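PDB 4R01: putative NADH-flavin reductase from Streptococcus pneumoniae TIGR4, which probably binds NAD(P)H in a Rossmann-type fold and may act as an NADH-flavin reductase. Local coordinates for residues 18-21 and 22-26; 187-190 and 191-195. All coordinates share one frame; numbering follows the deposited sequence.

How the contacts relate
Following the chain from the N terminus, contact 1 (18-21 with 22-26) comes first, in the last turns of helix 12-24, where the beta-alpha-beta unit of strand 3-7, helix 12-24 and strand 27-32 turns back into the sheet. Contact 2 (187-190 with 191-195) lies far later, in helix 184-196 ahead of strand 203-209. Each is local to one helix and closes no long loop; they stand in series, neither nested nor crossed. Their centres are nevertheless about 10 Å apart, because the two helices pack together. Arg24 NH1 forms a salt bridge with Asp193 OD1 at 3.0 Å, tying the first helix of the fold to the last.

Contact 1: 18-21 and 22-26; sequences VEEA and VKRGH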
# COMPACT_ATOMS: atom_id res chain seq x y z
N VAL A 18 5.00 22.20 -25.16
CA VAL A 18 5.34 22.99 -26.34
C VAL A 18 5.73 22.08 -27.50
O VAL A 18 5.17 22.18 -28.60
CB VAL A 18 6.49 23.98 -26.07
CG1 VAL A 18 7.02 24.57 -27.38
CG2 VAL A 18 6.04 25.09 -25.12
N GLU A 19 6.68 21.19 -27.25
CA GLU A 19 7.18 20.28 -28.27
C GLU A 19 6.06 19.39 -28.82
O GLU A 19 6.02 19.12 -30.02
CB GLU A 19 8.30 19.41 -27.71
CG GLU A 19 8.87 18.41 -28.70
CD GLU A 19 10.10 17.69 -28.16
OE1 GLU A 19 10.75 18.24 -27.25
OE2 GLU A 19 10.40 16.58 -28.65
N GLU A 20 5.17 18.95 -27.95
CA GLU A 20 4.04 18.13 -28.37
C GLU A 20 3.06 18.94 -29.21
O GLU A 20 2.62 18.50 -30.26
CB GLU A 20 3.33 17.52 -27.16
CG GLU A 20 2.05 16.75 -27.50
CD GLU A 20 2.32 15.49 -28.30
OE1 GLU A 20 3.43 14.92 -28.19
OE2 GLU A 20 1.42 15.06 -29.05
N ALA A 21 2.72 20.14 -28.73
CA ALA A 21 1.76 21.00 -29.42
C ALA A 21 2.29 21.47 -30.77
O ALA A 21 1.53 21.62 -31.73
CB ALA A 21 1.40 22.19 -28.55
N VAL A 22 3.60 21.71 -30.85
CA VAL A 22 4.22 22.13 -32.10
C VAL A 22 4.13 21.02 -33.14
O VAL A 22 3.81 21.27 -34.30
CB VAL A 22 5.70 22.53 -31.89
CG1 VAL A 22 6.47 22.49 -33.20
CG2 VAL A 22 5.80 23.91 -31.26
N LYS A 23 4.35 19.80 -32.70
CA LYS A 23 4.31 18.64 -33.54
C LYS A 23 2.92 18.46 -34.13
O LYS A 23 2.79 18.02 -35.24
CB LYS A 23 4.71 17.43 -32.74
CG LYS A 23 5.75 16.54 -33.37
CD LYS A 23 5.68 15.12 -32.80
CE LYS A 23 4.56 14.29 -33.40
NZ LYS A 23 4.70 12.83 -33.20
N ARG A 24 1.90 18.79 -33.37
CA ARG A 24 0.51 18.67 -33.80
C ARG A 24 0.18 19.70 -34.87
O ARG A 24 -0.77 19.54 -35.64
CB ARG A 24 -0.44 18.83 -32.61
CG ARG A 24 -0.21 17.86 -31.46
CD ARG A 24 -0.77 16.47 -31.75
NE ARG A 24 -0.63 15.58 -30.60
CZ ARG A 24 -1.57 15.40 -29.68
NH1 ARG A 24 -2.72 16.04 -29.76
NH2 ARG A 24 -1.35 14.57 -28.67
N GLY A 25 0.97 20.77 -34.93
CA GLY A 25 0.83 21.78 -35.97
C GLY A 25 0.31 23.12 -35.49
O GLY A 25 0.10 24.03 -36.30
N HIS A 26 0.10 23.25 -34.19
CA HIS A 26 -0.40 24.50 -33.62
C HIS A 26 0.71 25.56 -33.57
O HIS A 26 1.89 25.22 -33.50
CB HIS A 26 -0.96 24.27 -32.21
CG HIS A 26 -1.93 23.14 -32.14
ND1 HIS A 26 -3.28 23.30 -32.37
CD2 HIS A 26 -1.76 21.83 -31.84
CE1 HIS A 26 -3.90 22.14 -32.24
NE2 HIS A 26 -3.00 21.23 -31.91
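Glu20 and Arg24, one helical turn apart, are joined by a salt bridge in which a single carboxylate oxygen does the work. Glu20 OE2 lies 2.6 Å from Arg24 NE and 2.8 Å from Arg24 NH2, so it meets the guanidinium at its edge, near the plane. Both bonds are strongly bent and count as weak; the carboxylate and guanidinium planes stand 81° apart, so this is no flat two-oxygen pairing. Both chains bend at chi2, which brings the charged ends together. Arg24 NH1 is taken up by Asp193 and Glu196 of the neighbouring helix.

Along the backbone the regular helical pattern continues, with Val22 N donating to Val18 O at 2.8 Å. Val18 and Val22 lie side by side, Val18 CG1 4.1 Å from Val22 CG2, apolar residues suited to their surroundings: Val22 meets Val28, and Val18 meets Ala9, Ser38 and Ala40.

The helix ends in a Schellman motif. Gly25 takes a positive phi (111°), where a CB would jam against the preceding carbonyl, hence glycine. Two bonds lead back into the last turn, Gly25 N to Val22 O at 3.0 Å and His26 N to Ala21 O at 3.3 Å; Gly25 N also reaches Ala21 O weakly. Ala21 O lies in the plane of the His26 ring, touching its edge at CD2. His26 ND1 pairs with the backbone N of Met2 and NE2 with Glu196. Arg24 should help keep Glu20, Asp193 and Glu196 ionised, its charge probably offsetting the crowding of three acids.

Contact 2: 187-190 and 191-195; sequences YAIG and LVDEL
Tyr187 and Leu191 cross at a slant on the sheet-facing side of their helix, with methyl CD1 of the leucine approaching the outer part of the phenol ring. Leu191 CD1 is 3.7 Å from Tyr187 CE2 and 3.8 Å from Tyr187 OH, an oblique approach. Both side chains leave the helix with CG trans to the backbone N (chi1 175° for Tyr187, -171° for Leu191), which sends both toward the sheet, at a slant to each other. The large ring suits this place because it fills apolar ground beside Val98 and Leu207, stands edge-to-face with Phe155, and still delivers its hydroxyl to the carbonyl of Val149.

In the Rossmann-type fold, helix 184-196 lies against the parallel strands 61-64 and 94-98 of the mixed sheet: Leu191 rests on Ile63, Leu96 and Val98. Ala188 and Val192 turn instead to helix 12-24, giving Glu20, and in the case of Val192 also Arg24, an apolar surface to lie against. Gly190, without a side chain, continues the helix through its backbone, Gly190 O accepting Glu194 N at 3.1 Å.

Ile189 and Asp193 run side by side, pointing the same way, with Ile189 CG2 3.9 Å from Asp193 OD2. The aspartate CG stands beside its own backbone N (chi1 -74°), which swings the carboxylate back over the preceding turn: Asp193 OD1 comes 3.2 Å from Ile189 O, an acceptor beside an acceptor. Ile189 O receives Asp193 N at 3.0 Å, and the carboxylate itself is held by outside donors, OD2 by the hydroxyl of Tyr165 and OD1 by Arg24.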
# COMPACT_ATOMS: atom_id res chain seq x y z
N TYR A 187 2.06 12.73 -20.57
CA TYR A 187 1.20 13.74 -19.97
C TYR A 187 0.90 14.86 -20.95
O TYR A 187 -0.24 15.32 -21.06
CB TYR A 187 1.85 14.30 -18.70
CG TYR A 187 1.10 15.44 -18.04
CD1 TYR A 187 0.12 15.19 -17.09
CD2 TYR A 187 1.39 16.76 -18.35
CE1 TYR A 187 -0.57 16.22 -16.48
CE2 TYR A 187 0.72 17.80 -17.74
CZ TYR A 187 -0.26 17.53 -16.81
OH TYR A 187 -0.93 18.57 -16.21
N ALA A 188 1.92 15.31 -21.68
CA ALA A 188 1.75 16.34 -22.69
C ALA A 188 0.77 15.89 -23.76
O ALA A 188 -0.08 16.66 -24.20
CB ALA A 188 3.10 16.71 -23.31
N ILE A 189 0.90 14.63 -24.17
CA ILE A 189 -0.01 14.05 -25.16
C ILE A 189 -1.46 14.15 -24.69
O ILE A 189 -2.33 14.58 -25.44
CB ILE A 189 0.34 12.58 -25.45
CG1 ILE A 189 1.73 12.49 -26.09
CG2 ILE A 189 -0.70 11.95 -26.36
CD1 ILE A 189 2.14 11.08 -26.47
N GLY A 190 -1.70 13.75 -23.44
CA GLY A 190 -3.04 13.80 -22.88
C GLY A 190 -3.57 15.21 -22.76
O GLY A 190 -4.75 15.47 -23.02
N LEU A 191 -2.70 16.13 -22.36
CA LEU A 191 -3.10 17.52 -22.17
C LEU A 191 -3.47 18.19 -23.49
O LEU A 191 -4.45 18.94 -23.57
CB LEU A 191 -1.99 18.29 -21.46
CG LEU A 191 -2.30 19.71 -20.97
CD1 LEU A 191 -1.56 19.99 -19.68
CD2 LEU A 191 -1.93 20.74 -22.02
N VAL A 192 -2.69 17.93 -24.54
CA VAL A 192 -2.97 18.51 -25.85
C VAL A 192 -4.22 17.87 -26.46
O VAL A 192 -4.96 18.51 -27.22
CB VAL A 192 -1.77 18.34 -26.81
CG1 VAL A 192 -2.08 18.91 -28.19
CG2 VAL A 192 -0.54 19.03 -26.24
N ASP A 193 -4.48 16.61 -26.12
CA ASP A 193 -5.70 15.94 -26.55
C ASP A 193 -6.93 16.65 -25.98
O ASP A 193 -7.94 16.80 -26.66
CB ASP A 193 -5.71 14.47 -26.13
CG ASP A 193 -4.78 13.62 -26.97
OD1 ASP A 193 -4.27 14.11 -27.99
OD2 ASP A 193 -4.56 12.44 -26.60
N GLU A 194 -6.82 17.08 -24.73
CA GLU A 194 -7.89 17.83 -24.08
C GLU A 194 -8.03 19.22 -24.71
O GLU A 194 -9.07 19.86 -24.60
CB GLU A 194 -7.64 17.92 -22.57
CG GLU A 194 -8.61 18.79 -21.80
CD GLU A 194 -10.04 18.29 -21.87
OE1 GLU A 194 -10.24 17.06 -21.93
OE2 GLU A 194 -10.97 19.14 -21.86
N LEU A 195 -6.97 19.68 -25.38
CA LEU A 195 -7.02 20.96 -26.08
C LEU A 195 -7.72 20.80 -27.42
O LEU A 195 -8.57 21.61 -27.78
CB LEU A 195 -5.62 21.53 -26.28
CG LEU A 195 -4.99 22.12 -25.03
CD1 LEU A 195 -3.55 22.52 -25.30
CD2 LEU A 195 -5.80 23.32 -24.57